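Local atomic coordinates of chromosome partition protein Smc (Pyrococcus yayanosii, PDB entry 5XEI), a protein that probably drives chromosome condensation and partitioning as a DNA-binding homodimer whose ABC-type head domains bind and hydrolyse ATP. Residues I135-Y140 and D164-I169; E225-A230 and E306-E311; F365-E370 and Q438-A443. All coordinates share one frame; numbering follows the deposited sequence.

Interaction 1: I135-Y140 and D164-I169; sequences ISPEGY and DEISGI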
ATOM      1  N   ILE A 135      16.499  14.296  -1.953  1.00 65.46           N
ATOM      2  CA  ILE A 135      16.875  15.670  -2.269  1.00 63.62           C
ATOM      3  C   ILE A 135      15.679  16.564  -1.999  1.00 71.39           C
ATOM      4  O   ILE A 135      14.615  16.399  -2.618  1.00 73.34           O
ATOM      5  CB  ILE A 135      17.320  15.803  -3.728  1.00 51.34           C
ATOM      6  CG1 ILE A 135      18.532  14.927  -4.012  1.00 53.77           C
ATOM      7  CG2 ILE A 135      17.585  17.272  -4.059  1.00 60.09           C
ATOM      8  CD1 ILE A 135      19.843  15.599  -3.770  1.00 53.93           C
ATOM      9  N   SER A 136      15.849  17.527  -1.090  1.00 65.98           N
ATOM     10  CA  SER A 136      14.813  18.513  -0.792  1.00 68.86           C
ATOM     11  C   SER A 136      13.498  17.873  -0.334  1.00 67.22           C
ATOM     12  O   SER A 136      12.505  17.894  -1.080  1.00 76.90           O
ATOM     13  CB  SER A 136      14.609  19.423  -2.016  1.00 64.01           C
ATOM     14  OG  SER A 136      13.315  20.021  -2.049  1.00 74.41           O
ATOM     15  N   PRO A 137      13.453  17.276   0.894  1.00 62.13           N
ATOM     16  CA  PRO A 137      12.168  16.810   1.465  1.00 67.83           C
ATOM     17  C   PRO A 137      11.225  17.950   1.832  1.00 62.54           C
ATOM     18  O   PRO A 137      11.487  18.710   2.774  1.00 54.08           O
ATOM     19  CB  PRO A 137      12.588  16.027   2.724  1.00 62.10           C
ATOM     20  CG  PRO A 137      14.079  15.775   2.569  1.00 62.97           C
ATOM     21  CD  PRO A 137      14.611  16.907   1.733  1.00 58.46           C
ATOM     22  N   GLU A 138      10.114  18.072   1.105  1.00 64.77           N
ATOM     23  CA  GLU A 138       9.239  19.244   1.175  1.00 66.76           C
ATOM     24  C   GLU A 138      10.002  20.549   0.938  1.00 65.91           C
ATOM     25  O   GLU A 138       9.525  21.627   1.300  1.00 74.93           O
ATOM     26  CB  GLU A 138       8.497  19.300   2.514  1.00 66.44           C
ATOM     27  CG  GLU A 138       7.988  17.936   2.959  1.00 73.04           C
ATOM     28  CD  GLU A 138       6.476  17.806   2.938  1.00 73.82           C
ATOM     29  OE1 GLU A 138       5.979  16.764   3.422  1.00 74.30           O
ATOM     30  OE2 GLU A 138       5.790  18.733   2.451  1.00 80.59           O
ATOM     31  N   GLY A 139      11.185  20.476   0.332  1.00 60.39           N
ATOM     32  CA  GLY A 139      12.002  21.656   0.181  1.00 55.46           C
ATOM     33  C   GLY A 139      12.431  22.309   1.475  1.00 48.52           C
ATOM     34  O   GLY A 139      12.786  23.493   1.455  1.00 49.46           O
ATOM     35  N   TYR A 140      12.426  21.578   2.601  1.00 49.01           N
ATOM     36  CA  TYR A 140      12.853  22.185   3.868  1.00 43.59           C
ATOM     37  C   TYR A 140      14.287  22.692   3.791  1.00 40.53           C
ATOM     38  O   TYR A 140      14.609  23.712   4.405  1.00 45.03           O
ATOM     39  CB  TYR A 140      12.700  21.203   5.045  1.00 47.22           C
ATOM     40  CG  TYR A 140      13.952  20.395   5.439  1.00 44.94           C
ATOM     41  CD1 TYR A 140      14.224  19.163   4.864  1.00 42.72           C
ATOM     42  CD2 TYR A 140      14.839  20.859   6.408  1.00 39.39           C
ATOM     43  CE1 TYR A 140      15.352  18.436   5.217  1.00 44.05           C
ATOM     44  CE2 TYR A 140      15.970  20.133   6.768  1.00 34.65           C
ATOM     45  CZ  TYR A 140      16.218  18.930   6.169  1.00 40.37           C
ATOM     46  OH  TYR A 140      17.337  18.207   6.514  1.00 40.21           O
ATOM     47  N   ASP A 164       7.308  12.593   9.072  1.00 41.17           N
ATOM     48  CA  ASP A 164       7.073  11.255   8.512  1.00 43.51           C
ATOM     49  C   ASP A 164       8.167  10.862   7.536  1.00 44.12           C
ATOM     50  O   ASP A 164       8.788   9.796   7.663  1.00 45.74           O
ATOM     51  CB  ASP A 164       5.722  11.150   7.790  1.00 48.77           C
ATOM     52  CG  ASP A 164       4.529  11.477   8.682  1.00 57.55           C
ATOM     53  OD1 ASP A 164       4.632  11.299   9.914  1.00 65.71           O
ATOM     54  OD2 ASP A 164       3.463  11.874   8.147  1.00 59.03           O
ATOM     55  N   GLU A 165       8.381  11.705   6.525  1.00 43.32           N
ATOM     56  CA  GLU A 165       9.495  11.517   5.603  1.00 42.95           C
ATOM     57  C   GLU A 165      10.807  11.230   6.338  1.00 44.80           C
ATOM     58  O   GLU A 165      11.458  10.205   6.096  1.00 42.19           O
ATOM     59  CB  GLU A 165       9.610  12.755   4.721  1.00 46.92           C
ATOM     60  CG  GLU A 165       8.416  12.925   3.778  1.00 60.50           C
ATOM     61  CD  GLU A 165       8.630  14.014   2.739  1.00 68.14           C
ATOM     62  OE1 GLU A 165       7.650  14.710   2.386  1.00 71.40           O
ATOM     63  OE2 GLU A 165       9.788  14.174   2.296  1.00 72.22           O
ATOM     64  N   ILE A 166      11.200  12.107   7.263  1.00 39.88           N
ATOM     65  CA  ILE A 166      12.510  11.970   7.889  1.00 44.71           C
ATOM     66  C   ILE A 166      12.608  10.646   8.644  1.00 43.75           C
ATOM     67  O   ILE A 166      13.627   9.946   8.589  1.00 40.11           O
ATOM     68  CB  ILE A 166      12.798  13.168   8.814  1.00 46.12           C
ATOM     69  CG1 ILE A 166      12.744  14.498   8.052  1.00 45.24           C
ATOM     70  CG2 ILE A 166      14.134  12.991   9.486  1.00 44.64           C
ATOM     71  CD1 ILE A 166      13.383  14.458   6.691  1.00 50.90           C
ATOM     72  N   SER A 167      11.549  10.295   9.372  1.00 40.15           N
ATOM     73  CA  SER A 167      11.581   9.079  10.168  1.00 44.02           C
ATOM     74  C   SER A 167      11.623   7.839   9.296  1.00 46.51           C
ATOM     75  O   SER A 167      12.112   6.797   9.749  1.00 48.05           O
ATOM     76  CB  SER A 167      10.377   9.027  11.113  1.00 43.22           C
ATOM     77  OG  SER A 167       9.160   9.163  10.412  1.00 50.49           O
ATOM     78  N   GLY A 168      11.152   7.933   8.056  1.00 48.69           N
ATOM     79  CA  GLY A 168      11.241   6.816   7.142  1.00 50.16           C
ATOM     80  C   GLY A 168      10.198   5.743   7.349  1.00 56.20           C
ATOM     81  O   GLY A 168      10.448   4.578   7.025  1.00 60.17           O
ATOM     82  N   ILE A 169       9.020   6.103   7.865  1.00 54.83           N
ATOM     83  CA  ILE A 169       7.949   5.135   8.077  1.00 54.55           C
ATOM     84  C   ILE A 169       7.360   4.571   6.788  1.00 53.24           C
ATOM     85  O   ILE A 169       6.519   3.667   6.850  1.00 56.48           O
ATOM     86  CB  ILE A 169       6.809   5.770   8.894  1.00 51.49           C
ATOM     87  CG1 ILE A 169       6.311   7.039   8.189  1.00 48.62           C
ATOM     88  CG2 ILE A 169       7.255   6.020  10.327  1.00 48.02           C
ATOM     89  CD1 ILE A 169       5.081   7.663   8.813  1.00 44.40           C
TER

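Interaction 2: E225-A230 and E306-E311; sequences ERARVA and EDMEAE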
ATOM      1  N   GLU A 225     -40.484 -58.830  -1.588  1.00 56.38           N
ATOM      2  CA  GLU A 225     -40.094 -59.921  -2.468  1.00 53.01           C
ATOM      3  C   GLU A 225     -40.007 -61.256  -1.748  1.00 60.49           C
ATOM      4  O   GLU A 225     -40.367 -62.288  -2.326  1.00 58.87           O
ATOM      5  CB  GLU A 225     -38.770 -59.622  -3.175  1.00 45.26           C
ATOM      6  CG  GLU A 225     -38.601 -60.388  -4.520  1.00 52.37           C
ATOM      7  CD  GLU A 225     -39.634 -60.003  -5.626  1.00 57.37           C
ATOM      8  OE1 GLU A 225     -39.489 -60.469  -6.785  1.00 61.07           O
ATOM      9  OE2 GLU A 225     -40.597 -59.245  -5.359  1.00 63.40           O
ATOM     10  N   ARG A 226     -39.551 -61.276  -0.500  1.00 60.66           N
ATOM     11  CA  ARG A 226     -39.578 -62.524   0.251  1.00 63.60           C
ATOM     12  C   ARG A 226     -41.022 -63.009   0.434  1.00 66.76           C
ATOM     13  O   ARG A 226     -41.334 -64.185   0.209  1.00 63.48           O
ATOM     14  CB  ARG A 226     -38.866 -62.327   1.588  1.00 62.89           C
ATOM     15  CG  ARG A 226     -37.541 -61.508   1.569  1.00 75.61           C
ATOM     16  CD  ARG A 226     -36.744 -61.754   2.903  1.00 75.03           C
ATOM     17  NE  ARG A 226     -35.624 -60.828   3.205  1.00 78.43           N
ATOM     18  CZ  ARG A 226     -35.748 -59.552   3.599  1.00 80.74           C
ATOM     19  NH1 ARG A 226     -36.954 -59.028   3.704  1.00 85.29           N
ATOM     20  NH2 ARG A 226     -34.680 -58.783   3.873  1.00 80.42           N
ATOM     21  N   ALA A 227     -41.930 -62.089   0.771  1.00 63.42           N
ATOM     22  CA  ALA A 227     -43.353 -62.411   0.797  1.00 56.24           C
ATOM     23  C   ALA A 227     -43.836 -62.981  -0.532  1.00 59.49           C
ATOM     24  O   ALA A 227     -44.708 -63.857  -0.560  1.00 65.70           O
ATOM     25  CB  ALA A 227     -44.160 -61.167   1.164  1.00 49.71           C
ATOM     26  N   ARG A 228     -43.300 -62.496  -1.648  1.00 57.96           N
ATOM     27  CA  ARG A 228     -43.707 -63.069  -2.926  1.00 59.73           C
ATOM     28  C   ARG A 228     -43.204 -64.498  -3.069  1.00 65.13           C
ATOM     29  O   ARG A 228     -43.904 -65.362  -3.611  1.00 62.95           O
ATOM     30  CB  ARG A 228     -43.213 -62.207  -4.082  1.00 50.91           C
ATOM     31  CG  ARG A 228     -44.052 -60.991  -4.286  1.00 50.47           C
ATOM     32  CD  ARG A 228     -43.507 -60.131  -5.395  1.00 54.36           C
ATOM     33  NE  ARG A 228     -44.333 -58.946  -5.554  1.00 58.63           N
ATOM     34  CZ  ARG A 228     -43.970 -57.874  -6.240  1.00 58.58           C
ATOM     35  NH1 ARG A 228     -42.777 -57.833  -6.828  1.00 57.33           N
ATOM     36  NH2 ARG A 228     -44.804 -56.843  -6.318  1.00 61.69           N
ATOM     37  N   VAL A 229     -41.995 -64.771  -2.579  1.00 64.78           N
ATOM     38  CA  VAL A 229     -41.496 -66.138  -2.642  1.00 72.13           C
ATOM     39  C   VAL A 229     -42.277 -67.026  -1.674  1.00 76.45           C
ATOM     40  O   VAL A 229     -42.586 -68.186  -1.990  1.00 72.31           O
ATOM     41  CB  VAL A 229     -39.978 -66.167  -2.371  1.00 69.83           C
ATOM     42  CG1 VAL A 229     -39.462 -67.569  -2.463  1.00 76.36           C
ATOM     43  CG2 VAL A 229     -39.236 -65.294  -3.374  1.00 66.68           C
ATOM     44  N   ALA A 230     -42.640 -66.483  -0.506  1.00 75.34           N
ATOM     45  CA  ALA A 230     -43.415 -67.226   0.486  1.00 68.41           C
ATOM     46  C   ALA A 230     -44.772 -67.636  -0.067  1.00 73.74           C
ATOM     47  O   ALA A 230     -45.098 -68.826  -0.116  1.00 79.77           O
ATOM     48  CB  ALA A 230     -43.596 -66.390   1.751  1.00 60.49           C
ATOM     49  N   GLU A 306     -50.604 -57.069  -0.992  1.00 68.59           N
ATOM     50  CA  GLU A 306     -51.382 -55.938  -1.482  1.00 72.53           C
ATOM     51  C   GLU A 306     -51.066 -54.676  -0.684  1.00 73.42           C
ATOM     52  O   GLU A 306     -50.967 -53.578  -1.247  1.00 66.55           O
ATOM     53  CB  GLU A 306     -52.876 -56.267  -1.419  1.00 73.66           C
ATOM     54  CG  GLU A 306     -53.779 -55.213  -2.053  1.00 78.19           C
ATOM     55  CD  GLU A 306     -55.238 -55.321  -1.607  1.00 82.03           C
ATOM     56  OE1 GLU A 306     -56.040 -55.994  -2.293  1.00 88.95           O
ATOM     57  OE2 GLU A 306     -55.590 -54.726  -0.566  1.00 80.58           O
ATOM     58  N   ASP A 307     -50.879 -54.823   0.630  1.00 74.64           N
ATOM     59  CA  ASP A 307     -50.542 -53.680   1.472  1.00 71.30           C
ATOM     60  C   ASP A 307     -49.146 -53.161   1.148  1.00 72.34           C
ATOM     61  O   ASP A 307     -48.964 -51.980   0.823  1.00 70.43           O
ATOM     62  CB  ASP A 307     -50.652 -54.066   2.949  1.00 66.66           C
ATOM     63  N   MET A 308     -48.144 -54.037   1.236  1.00 71.64           N
ATOM     64  CA  MET A 308     -46.770 -53.633   0.966  1.00 62.64           C
ATOM     65  C   MET A 308     -46.657 -52.960  -0.392  1.00 59.56           C
ATOM     66  O   MET A 308     -45.970 -51.947  -0.537  1.00 59.77           O
ATOM     67  CB  MET A 308     -45.863 -54.852   1.047  1.00 60.69           C
ATOM     68  CG  MET A 308     -44.458 -54.553   1.490  1.00 64.23           C
ATOM     69  SD  MET A 308     -43.813 -55.877   2.544  1.00 72.35           S
ATOM     70  CE  MET A 308     -44.557 -57.310   1.758  1.00 63.49           C
ATOM     71  N   GLU A 309     -47.367 -53.485  -1.390  1.00 65.26           N
ATOM     72  CA  GLU A 309     -47.420 -52.821  -2.687  1.00 63.89           C
ATOM     73  C   GLU A 309     -48.084 -51.455  -2.600  1.00 68.43           C
ATOM     74  O   GLU A 309     -47.831 -50.587  -3.445  1.00 67.97           O
ATOM     75  CB  GLU A 309     -48.176 -53.677  -3.689  1.00 64.54           C
ATOM     76  CG  GLU A 309     -47.546 -55.010  -3.994  1.00 68.40           C
ATOM     77  CD  GLU A 309     -48.270 -55.712  -5.130  1.00 70.40           C
ATOM     78  OE1 GLU A 309     -48.214 -55.201  -6.266  1.00 79.33           O
ATOM     79  OE2 GLU A 309     -48.915 -56.751  -4.895  1.00 70.57           O
ATOM     80  N   ALA A 310     -48.950 -51.247  -1.612  1.00 70.85           N
ATOM     81  CA  ALA A 310     -49.605 -49.952  -1.509  1.00 64.78           C
ATOM     82  C   ALA A 310     -48.681 -48.908  -0.889  1.00 68.25           C
ATOM     83  O   ALA A 310     -48.574 -47.792  -1.408  1.00 69.95           O
ATOM     84  CB  ALA A 310     -50.902 -50.079  -0.712  1.00 61.80           C
ATOM     85  N   GLU A 311     -47.994 -49.236   0.206  1.00 61.30           N
ATOM     86  CA  GLU A 311     -47.149 -48.218   0.809  1.00 63.12           C
ATOM     87  C   GLU A 311     -45.877 -47.979   0.020  1.00 67.72           C
ATOM     88  O   GLU A 311     -45.233 -46.938   0.203  1.00 68.16           O
ATOM     89  CB  GLU A 311     -46.816 -48.566   2.252  1.00 67.30           C
ATOM     90  CG  GLU A 311     -46.529 -50.015   2.491  1.00 73.92           C
ATOM     91  CD  GLU A 311     -46.834 -50.396   3.924  1.00 79.56           C
ATOM     92  OE1 GLU A 311     -46.308 -49.713   4.840  1.00 81.26           O
ATOM     93  OE2 GLU A 311     -47.615 -51.357   4.123  1.00 76.70           O
TER

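Interaction 3: F365-E370 and Q438-A443; sequences FMRTLE and QRFKPA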
ATOM      1  N   PHE A 365       8.398   6.537  14.440  1.00 40.68           N
ATOM      2  CA  PHE A 365       8.032   7.940  14.353  1.00 39.11           C
ATOM      3  C   PHE A 365       8.425   8.672  15.625  1.00 39.34           C
ATOM      4  O   PHE A 365       9.097   9.712  15.578  1.00 40.87           O
ATOM      5  CB  PHE A 365       6.541   8.086  14.086  1.00 36.31           C
ATOM      6  CG  PHE A 365       6.084   9.501  14.055  1.00 43.64           C
ATOM      7  CD1 PHE A 365       6.272  10.282  12.920  1.00 47.42           C
ATOM      8  CD2 PHE A 365       5.485  10.075  15.162  1.00 48.48           C
ATOM      9  CE1 PHE A 365       5.849  11.603  12.890  1.00 44.84           C
ATOM     10  CE2 PHE A 365       5.051  11.401  15.131  1.00 43.90           C
ATOM     11  CZ  PHE A 365       5.227  12.151  14.000  1.00 42.25           C
ATOM     12  N   MET A 366       8.035   8.122  16.777  1.00 36.58           N
ATOM     13  CA  MET A 366       8.293   8.799  18.040  1.00 37.63           C
ATOM     14  C   MET A 366       9.783   8.884  18.324  1.00 39.66           C
ATOM     15  O   MET A 366      10.268   9.919  18.792  1.00 46.42           O
ATOM     16  CB  MET A 366       7.578   8.084  19.179  1.00 44.14           C
ATOM     17  CG  MET A 366       6.092   7.970  18.986  1.00 50.39           C
ATOM     18  SD  MET A 366       5.302   9.586  19.048  1.00 56.23           S
ATOM     19  CE  MET A 366       5.918  10.160  20.622  1.00 50.71           C
ATOM     20  N   ARG A 367      10.521   7.801  18.069  1.00 36.92           N
ATOM     21  CA  ARG A 367      11.968   7.831  18.243  1.00 34.07           C
ATOM     22  C   ARG A 367      12.571   8.951  17.427  1.00 35.61           C
ATOM     23  O   ARG A 367      13.451   9.678  17.897  1.00 36.74           O
ATOM     24  CB  ARG A 367      12.588   6.503  17.827  1.00 40.25           C
ATOM     25  CG  ARG A 367      14.077   6.427  18.120  1.00 36.94           C
ATOM     26  CD  ARG A 367      14.965   6.726  16.919  1.00 33.21           C
ATOM     27  NE  ARG A 367      16.324   6.979  17.377  1.00 40.63           N
ATOM     28  CZ  ARG A 367      17.437   6.555  16.778  1.00 37.79           C
ATOM     29  NH1 ARG A 367      17.379   5.840  15.675  1.00 36.10           N
ATOM     30  NH2 ARG A 367      18.627   6.829  17.307  1.00 40.83           N
ATOM     31  N   THR A 368      12.124   9.088  16.181  1.00 38.84           N
ATOM     32  CA  THR A 368      12.571  10.207  15.369  1.00 39.58           C
ATOM     33  C   THR A 368      12.074  11.509  15.959  1.00 35.19           C
ATOM     34  O   THR A 368      12.849  12.450  16.157  1.00 37.42           O
ATOM     35  CB  THR A 368      12.074  10.051  13.936  1.00 41.92           C
ATOM     36  OG1 THR A 368      12.484   8.778  13.417  1.00 44.64           O
ATOM     37  CG2 THR A 368      12.627  11.165  13.059  1.00 41.34           C
ATOM     38  N   LEU A 369      10.779  11.563  16.283  1.00 30.35           N
ATOM     39  CA  LEU A 369      10.188  12.810  16.741  1.00 31.95           C
ATOM     40  C   LEU A 369      10.855  13.309  18.014  1.00 39.53           C
ATOM     41  O   LEU A 369      11.028  14.517  18.199  1.00 36.55           O
ATOM     42  CB  LEU A 369       8.695  12.604  16.949  1.00 33.89           C
ATOM     43  CG  LEU A 369       7.783  13.783  17.275  1.00 36.84           C
ATOM     44  CD1 LEU A 369       7.474  13.819  18.732  1.00 43.08           C
ATOM     45  CD2 LEU A 369       8.396  15.107  16.823  1.00 30.24           C
ATOM     46  N   GLU A 370      11.269  12.398  18.884  1.00 44.77           N
ATOM     47  CA  GLU A 370      11.872  12.825  20.134  1.00 44.05           C
ATOM     48  C   GLU A 370      13.328  13.218  19.947  1.00 39.13           C
ATOM     49  O   GLU A 370      13.784  14.200  20.551  1.00 40.34           O
ATOM     50  CB  GLU A 370      11.708  11.725  21.182  1.00 49.84           C
ATOM     51  CG  GLU A 370      10.284  11.707  21.768  1.00 60.97           C
ATOM     52  CD  GLU A 370       9.741  10.306  22.103  1.00 78.25           C
ATOM     53  OE1 GLU A 370       8.516  10.114  21.944  1.00 80.97           O
ATOM     54  OE2 GLU A 370      10.505   9.409  22.536  1.00 80.44           O
ATOM     55  N   GLN A 438      18.637  18.374  10.495  1.00 39.73           N
ATOM     56  CA  GLN A 438      19.874  18.124   9.773  1.00 37.75           C
ATOM     57  C   GLN A 438      20.828  17.269  10.599  1.00 38.77           C
ATOM     58  O   GLN A 438      21.602  16.492  10.034  1.00 38.59           O
ATOM     59  CB  GLN A 438      20.507  19.456   9.356  1.00 35.58           C
ATOM     60  CG  GLN A 438      21.761  19.869  10.117  1.00 49.54           C
ATOM     61  CD  GLN A 438      23.024  19.192   9.625  1.00 45.54           C
ATOM     62  OE1 GLN A 438      23.054  18.624   8.538  1.00 47.40           O
ATOM     63  NE2 GLN A 438      24.069  19.231  10.443  1.00 47.09           N
ATOM     64  N   ARG A 439      20.782  17.380  11.930  1.00 43.90           N
ATOM     65  CA  ARG A 439      21.649  16.544  12.762  1.00 42.58           C
ATOM     66  C   ARG A 439      21.120  15.133  12.870  1.00 44.52           C
ATOM     67  O   ARG A 439      21.906  14.182  12.939  1.00 45.15           O
ATOM     68  CB  ARG A 439      21.824  17.142  14.147  1.00 36.74           C
ATOM     69  CG  ARG A 439      22.211  18.562  14.014  1.00 56.00           C
ATOM     70  CD  ARG A 439      23.300  18.998  14.997  1.00 69.31           C
ATOM     71  NE  ARG A 439      24.176  19.923  14.300  1.00 77.75           N
ATOM     72  CZ  ARG A 439      24.970  20.777  14.931  1.00 80.00           C
ATOM     73  NH1 ARG A 439      24.955  20.822  16.271  1.00 65.28           N
ATOM     74  NH2 ARG A 439      25.765  21.601  14.241  1.00 71.88           N
ATOM     75  N   PHE A 440      19.807  14.962  12.821  1.00 40.60           N
ATOM     76  CA  PHE A 440      19.288  13.611  12.754  1.00 39.76           C
ATOM     77  C   PHE A 440      19.574  13.005  11.395  1.00 41.57           C
ATOM     78  O   PHE A 440      20.274  11.992  11.280  1.00 43.94           O
ATOM     79  CB  PHE A 440      17.798  13.617  13.062  1.00 40.85           C
ATOM     80  CG  PHE A 440      17.237  12.270  13.245  1.00 39.43           C
ATOM     81  CD1 PHE A 440      17.379  11.613  14.457  1.00 44.30           C
ATOM     82  CD2 PHE A 440      16.567  11.642  12.214  1.00 42.75           C
ATOM     83  CE1 PHE A 440      16.856  10.345  14.640  1.00 45.72           C
ATOM     84  CE2 PHE A 440      16.030  10.381  12.390  1.00 41.50           C
ATOM     85  CZ  PHE A 440      16.176   9.729  13.602  1.00 41.14           C
ATOM     86  N   LYS A 441      19.065  13.634  10.340  1.00 43.89           N
ATOM     87  CA  LYS A 441      19.168  13.079   8.993  1.00 44.85           C
ATOM     88  C   LYS A 441      19.605  14.186   8.040  1.00 44.75           C
ATOM     89  O   LYS A 441      18.772  14.889   7.454  1.00 46.56           O
ATOM     90  CB  LYS A 441      17.846  12.448   8.550  1.00 39.19           C
ATOM     91  CG  LYS A 441      18.014  11.366   7.489  1.00 48.60           C
ATOM     92  CD  LYS A 441      16.936  10.247   7.570  1.00 56.03           C
ATOM     93  CE  LYS A 441      17.322   9.115   8.550  1.00 67.12           C
ATOM     94  NZ  LYS A 441      16.282   8.023   8.716  1.00 66.79           N
ATOM     95  N   PRO A 442      20.914  14.337   7.844  1.00 38.68           N
ATOM     96  CA  PRO A 442      21.415  15.386   6.938  1.00 40.53           C
ATOM     97  C   PRO A 442      20.849  15.237   5.534  1.00 46.16           C
ATOM     98  O   PRO A 442      20.917  14.166   4.932  1.00 49.22           O
ATOM     99  CB  PRO A 442      22.935  15.160   6.940  1.00 43.46           C
ATOM    100  CG  PRO A 442      23.218  14.108   7.974  1.00 35.72           C
ATOM    101  CD  PRO A 442      21.954  13.368   8.224  1.00 34.32           C
ATOM    102  N   ALA A 443      20.288  16.324   5.003  1.00 48.22           N
ATOM    103  CA  ALA A 443      20.009  16.382   3.577  1.00 47.19           C
ATOM    104  C   ALA A 443      21.318  16.584   2.801  1.00 50.26           C
ATOM    105  O   ALA A 443      22.312  17.063   3.362  1.00 49.31           O
ATOM    106  CB  ALA A 443      19.032  17.512   3.275  1.00 42.89           C
TER

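Interaction 1: I135-Y140 and D164-I169
E138 and E165 bring their carboxylates together with similar first torsions but differently shaped chains. Both chains leave the backbone with CG trans to the carbonyl carbon; E165 (chi1 -67°) then runs out extended from its helix, whereas E138 bends at its second torsion (chi2 -112°). The bend brings the end of the E138 chain nearer the helix, although its CB does not itself point there. The two side chains cross obliquely, and their carboxylate planes differ by only 21°. E138 OE1 is placed 2.8 Å from E165 OE1, a meeting of two acceptors and not a hydrogen bond, and so short a gap is doubtful at this resolution. What is clear is that two acidic groups of like charge come close at the exposed margin of the contact, with the E138 chain running past the E165 carboxylate.

The other oxygen of E165 turns to P137, where OE2 sits 3.4 Å from CB. P137 directs its CB toward the helix, and the same carbon meets I166 CD1 at 4.3 Å, the apolar part of the contact. The loop is braced locally by a backbone bond from Y140 N to P137 O (3.0 Å), and this carbonyl oxygen also lies in the plane of the Y140 ring, at its edge. Y140 OH is bonded to Y446 OH, while I166 continues onto I437 and F440 of helix 424-440.

Just past the contact, helix 156-167 ends at S167, and G168, with positive phi, sends its N back to D164 O and, weakly, to E165 O. This Schellman motif closes the helix immediately before the long helix 170-246, so the contact lies where the ABC-type ATPase head of an SMC protein passes into its coiled coil.

Interaction 2: E225-A230 and E306-E311
A227 and M308 form the apolar part of this contact, A227 CB meeting M308 CE at 3.9 Å. The methionine reaches across because CG stands anti to its backbone N (chi1 -150°) and the chain then bends twice, presenting its terminal methyl to the small alanine. Beside this pair the charged ends of R228 and E309 approach: NH2 of the arginine lies 3.8 Å from OE1 of the glutamate, a long salt bridge. The carboxylate sits at the edge of the guanidinium, near its plane, but the two flat groups are turned almost perpendicular, 87° apart, and do not form a paired, two-bond bridge.

Both segments lie on helices predicted as coiled coil, far from the ATPase head; the short helix 298-315 packed on the long helix 170-246 is consistent with the joint of the SMC arm.

R228 is held from behind by its own helix. E225, one turn earlier, accepts a bent bond from NH1 through the syn lone pair of OE2 (3.0 Å), with the oxygen tilted 31° from the guanidinium plane, so the arginine links E225 and E309 in one network. Farther out, M308 also rests on L220 and R223, A227 touches I305, and V229 packs on F283, L287 and V291.

Interaction 3: F365-E370 and Q438-A443
F440 and T368 account for most of the surface buried here, with R367 adding a smaller share. F440, the last residue of helix 424-440 before K441 leaves helical geometry, points its side chain toward helix 321-383; CG stands anti to its backbone N (chi1 -170°), which sends the ring outward across the gap. The far end of the ring, CE2 and CZ, is what meets T368. There T368 CG2 approaches F440 CE2 at 3.6 Å, and T368 OG1 lies 3.8 Å from F440 CZ, the two side chains crossing at about a right angle. The threonine hydroxyl is bonded to the carbonyl O of V364, one turn back in the same helix, which takes care of the polar atom beside the aromatic carbons.

R367 reaches the other side of the ring's far end. Its NE is 4.4 Å from F440 CE1, near the ring plane and at its edge, while that carbon lies over one face of the guanidinium. The ring rim thus meets a flat cationic group, in a loose van der Waals contact and not over the aromatic face.

The ring also touches A371 and I372 farther along helix 321-383 and I166 of helix 156-167. T368 packs on S167 of that same helix, while neighbouring F365 and L369 rest on L393 of strand 388-393.

In the fold
Interactions 1 and 3 are neighbours in the head, their centres 10 Å apart; interaction 2 lies far out along the arm, about 92 Å and 94 Å between centres from interactions 1 and 3. The first and third touch directly: S167 packs on T368, D164 on F365, and the ammonium of K441 makes a probable, weak hydrogen bond to the I166 carbonyl, so that helices 156-167, 321-383 and 424-440 meet in one cluster. All three contacts are only partly buried, each mixing buried and more exposed residues, but the chemistry differs: like-charged carboxylates beside a proline in interaction 1, a salt-bridge network flanking methionine and alanine in interaction 2, and the far end of an aromatic ring against a threonine and an arginine in interaction 3.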